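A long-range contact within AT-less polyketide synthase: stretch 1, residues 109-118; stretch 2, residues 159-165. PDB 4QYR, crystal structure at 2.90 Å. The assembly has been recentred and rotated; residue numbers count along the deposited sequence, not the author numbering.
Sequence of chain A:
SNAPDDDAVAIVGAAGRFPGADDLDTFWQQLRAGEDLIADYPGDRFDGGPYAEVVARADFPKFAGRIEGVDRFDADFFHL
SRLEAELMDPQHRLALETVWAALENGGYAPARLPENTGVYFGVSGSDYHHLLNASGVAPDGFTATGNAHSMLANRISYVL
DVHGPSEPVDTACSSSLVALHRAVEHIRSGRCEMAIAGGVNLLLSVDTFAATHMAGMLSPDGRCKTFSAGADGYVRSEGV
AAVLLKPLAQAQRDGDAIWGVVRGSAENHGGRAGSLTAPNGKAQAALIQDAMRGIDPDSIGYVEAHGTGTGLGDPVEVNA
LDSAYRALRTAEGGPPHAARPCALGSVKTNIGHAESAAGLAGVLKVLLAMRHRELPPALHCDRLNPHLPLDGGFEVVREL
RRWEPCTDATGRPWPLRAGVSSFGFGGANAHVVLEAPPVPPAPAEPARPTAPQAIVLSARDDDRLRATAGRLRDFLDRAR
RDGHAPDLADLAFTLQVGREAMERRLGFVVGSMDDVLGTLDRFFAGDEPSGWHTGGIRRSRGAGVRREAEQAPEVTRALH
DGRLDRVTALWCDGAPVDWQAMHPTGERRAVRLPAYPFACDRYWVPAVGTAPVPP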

# COMPACT_ATOMS: atom_id res chain seq x y z
N ALA A 109 -1.50 19.17 18.13
CA ALA A 109 -2.79 19.48 17.55
C ALA A 109 -2.62 19.40 16.03
O ALA A 109 -1.53 19.66 15.51
N PRO A 110 -3.70 19.02 15.32
CA PRO A 110 -3.68 18.97 13.86
C PRO A 110 -3.03 20.19 13.22
O PRO A 110 -2.29 20.05 12.25
N ALA A 111 -3.26 21.37 13.78
CA ALA A 111 -2.74 22.61 13.24
C ALA A 111 -1.23 22.80 13.45
O ALA A 111 -0.66 23.78 12.98
N ARG A 112 -0.60 21.88 14.18
CA ARG A 112 0.83 21.97 14.39
C ARG A 112 1.55 21.07 13.39
O ARG A 112 2.75 21.17 13.16
N LEU A 113 0.78 20.18 12.78
CA LEU A 113 1.31 19.31 11.76
C LEU A 113 1.66 20.11 10.53
O LEU A 113 0.94 21.05 10.19
N PRO A 114 2.75 19.74 9.87
CA PRO A 114 3.10 20.27 8.55
C PRO A 114 2.02 19.87 7.59
O PRO A 114 1.38 18.85 7.82
N GLU A 115 1.81 20.62 6.52
CA GLU A 115 0.75 20.25 5.60
C GLU A 115 1.13 19.02 4.76
O GLU A 115 0.26 18.31 4.25
N ASN A 116 2.42 18.73 4.61
CA ASN A 116 2.74 17.51 3.92
C ASN A 116 3.05 16.41 4.94
O ASN A 116 4.17 15.92 5.06
N THR A 117 2.04 16.02 5.68
CA THR A 117 2.17 14.91 6.59
C THR A 117 1.59 13.68 5.93
O THR A 117 0.45 13.70 5.43
N GLY A 118 2.37 12.61 5.90
CA GLY A 118 1.93 11.37 5.31
C GLY A 118 1.24 10.48 6.32
O GLY A 118 1.44 10.59 7.52
N VAL A 159 -9.48 14.23 8.13
CA VAL A 159 -9.69 14.79 9.47
C VAL A 159 -8.57 15.76 9.88
O VAL A 159 -8.83 16.79 10.48
N LEU A 160 -7.34 15.46 9.50
CA LEU A 160 -6.19 16.25 9.90
C LEU A 160 -5.84 17.36 8.92
O LEU A 160 -5.00 18.20 9.23
N ASP A 161 -6.48 17.37 7.77
CA ASP A 161 -6.15 18.28 6.68
C ASP A 161 -4.66 18.27 6.34
O ASP A 161 -4.00 19.30 6.32
N VAL A 162 -4.12 17.09 6.06
CA VAL A 162 -2.75 17.02 5.58
C VAL A 162 -2.70 16.46 4.15
O VAL A 162 -3.68 15.89 3.68
N HIS A 163 -1.57 16.61 3.46
CA HIS A 163 -1.49 16.38 2.03
C HIS A 163 -0.36 15.47 1.60
O HIS A 163 -0.03 15.41 0.42
N GLY A 164 0.25 14.78 2.56
CA GLY A 164 1.27 13.82 2.23
C GLY A 164 0.55 12.63 1.64
O GLY A 164 -0.67 12.61 1.59
N PRO A 165 1.29 11.62 1.18
CA PRO A 165 0.66 10.38 0.73
C PRO A 165 -0.19 9.74 1.83
O PRO A 165 0.26 9.67 2.98

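Which side chains build the apolar part of the contact? Pro-110, Leu-113 and Val-162 all direct their CA-to-CB bonds toward the opposing stretch, and Leu-160, at the end of its helix, joins them although its own bond leaves sideways. The Pro-110 ring, puckered C-gamma exo, lays its CG 4.1 Å from CD2 of Leu-160. Leu-113 adopts chi1 m and chi2 t, which brings its CD1 within 4.0 Å of Leu-160 CD1 and also within 4.0 Å of Val-162 CG1, so one methyl touches two neighbours. Leu-160 shares the m, t rotamer, and its two methyls meet different partners, CD2 the proline and CD1 the leucine.

How does Val-162 fit among its neighbours? With chi1 m, it sets Val-162 CG1 against Leu-113 and 4.0 Å from Pro-114 O, while Val-162 CG2 comes to 3.2 Å from Thr-117 O, a close approach of a methyl to a carbonyl. Val-162 CB lies 3.8 Å from Thr-117 CB. The threonine, chi1 m, turns its hydroxyl back into its own stretch: Thr-117 OG1 donates to Pro-114 O at 2.9 Å, a link within the first stretch that spans three residues.

What polar links hold the stretches together? They rest on backbone carbonyls. Glu-115 O receives the backbone N of His-163 at 2.6 Å, and it also accepts a weak hydrogen bond from the ring, His-163 ND1 to Glu-115 O at 3.4 Å. Chi1 m and a chi2 of 100° place that carbonyl at the edge of the imidazole, near its plane, where a ring nitrogen can reach it. The Glu-115 side chain, chi1 p and poorly ordered, is exposed; its CB passes 3.8 Å from His-163 ND1, but its carboxylate comes no closer than 4.0 Å, from Glu-115 OE1 to His-163 ND1, and makes no hydrogen bond across the contact. Asn-116, also chi1 p, points away and meets the second stretch through its backbone.

Why do the chains come so close at the glycines, and where does water enter? Gly-118 CA and Gly-164 CA are 4.0 Å apart, a spacing that the missing side chain of Gly-164 permits. A CB on Gly-164 would point toward the first stretch and lie 2.6 Å from both Thr-117 C and Gly-118 N, a clash. Gly-164 N gives a weak hydrogen bond to Thr-117 O at 3.1 Å. One water donates to Thr-117 O at 2.8 Å and to Gly-164 O at 2.7 Å, bridging two carbonyls that could not bond to each other directly.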

# COMPACT_ATOMS: atom_id res chain seq x y z
CB ALA A 109 -3.25 20.85 17.97
CB PRO A 110 -5.17 18.89 13.50
CG PRO A 110 -5.80 18.22 14.67
CD PRO A 110 -5.01 18.61 15.88
CB ALA A 111 -3.49 23.79 13.84
CB ARG A 112 1.19 21.60 15.82
CG ARG A 112 2.57 22.03 16.23
CD ARG A 112 2.87 21.68 17.66
NE ARG A 112 4.20 22.16 18.04
CZ ARG A 112 5.09 21.42 18.68
NH1 ARG A 112 4.80 20.17 19.02
NH2 ARG A 112 6.28 21.93 18.98
CB LEU A 113 0.29 18.24 11.38
CG LEU A 113 -0.10 17.20 12.43
CD1 LEU A 113 -1.12 16.28 11.80
CD2 LEU A 113 1.15 16.46 12.89
CB PRO A 114 4.40 19.58 8.20
CG PRO A 114 4.85 18.92 9.46
CD PRO A 114 3.67 18.68 10.29
CB GLU A 115 0.38 21.42 4.70
CG GLU A 115 1.50 21.90 3.81
CD GLU A 115 1.05 23.06 2.94
OE1 GLU A 115 0.11 22.86 2.14
OE2 GLU A 115 1.63 24.17 3.05
CB ASN A 116 3.88 17.70 2.91
CG ASN A 116 5.20 18.01 3.55
OD1 ASN A 116 5.27 18.44 4.70
ND2 ASN A 116 6.27 17.75 2.82
CB THR A 117 1.45 15.18 7.90
OG1 THR A 117 2.18 16.18 8.61
CG2 THR A 117 1.36 13.93 8.75
CB VAL A 159 -9.82 13.66 10.51
CG1 VAL A 159 -9.60 14.19 11.90
CG2 VAL A 159 -11.20 13.03 10.40
CB LEU A 160 -4.99 15.34 10.08
CG LEU A 160 -5.24 14.24 11.11
CD1 LEU A 160 -3.97 13.47 11.42
CD2 LEU A 160 -5.84 14.84 12.37
CB ASP A 161 -6.59 19.71 7.01
CG ASP A 161 -6.37 20.70 5.85
OD1 ASP A 161 -6.58 20.32 4.67
OD2 ASP A 161 -5.97 21.85 6.13
CB VAL A 162 -1.92 16.17 6.51
CG1 VAL A 162 -2.03 16.72 7.88
CG2 VAL A 162 -2.43 14.75 6.46
CB HIS A 163 -1.33 17.72 1.31
CG HIS A 163 -2.42 18.68 1.63
ND1 HIS A 163 -2.26 19.71 2.54
CD2 HIS A 163 -3.69 18.77 1.18
CE1 HIS A 163 -3.39 20.39 2.63
NE2 HIS A 163 -4.28 19.83 1.82
CB PRO A 165 1.86 9.49 0.41
CG PRO A 165 2.92 10.45 0.04
CD PRO A 165 2.73 11.65 0.92
O HOH W 1 -1.78 12.62 4.09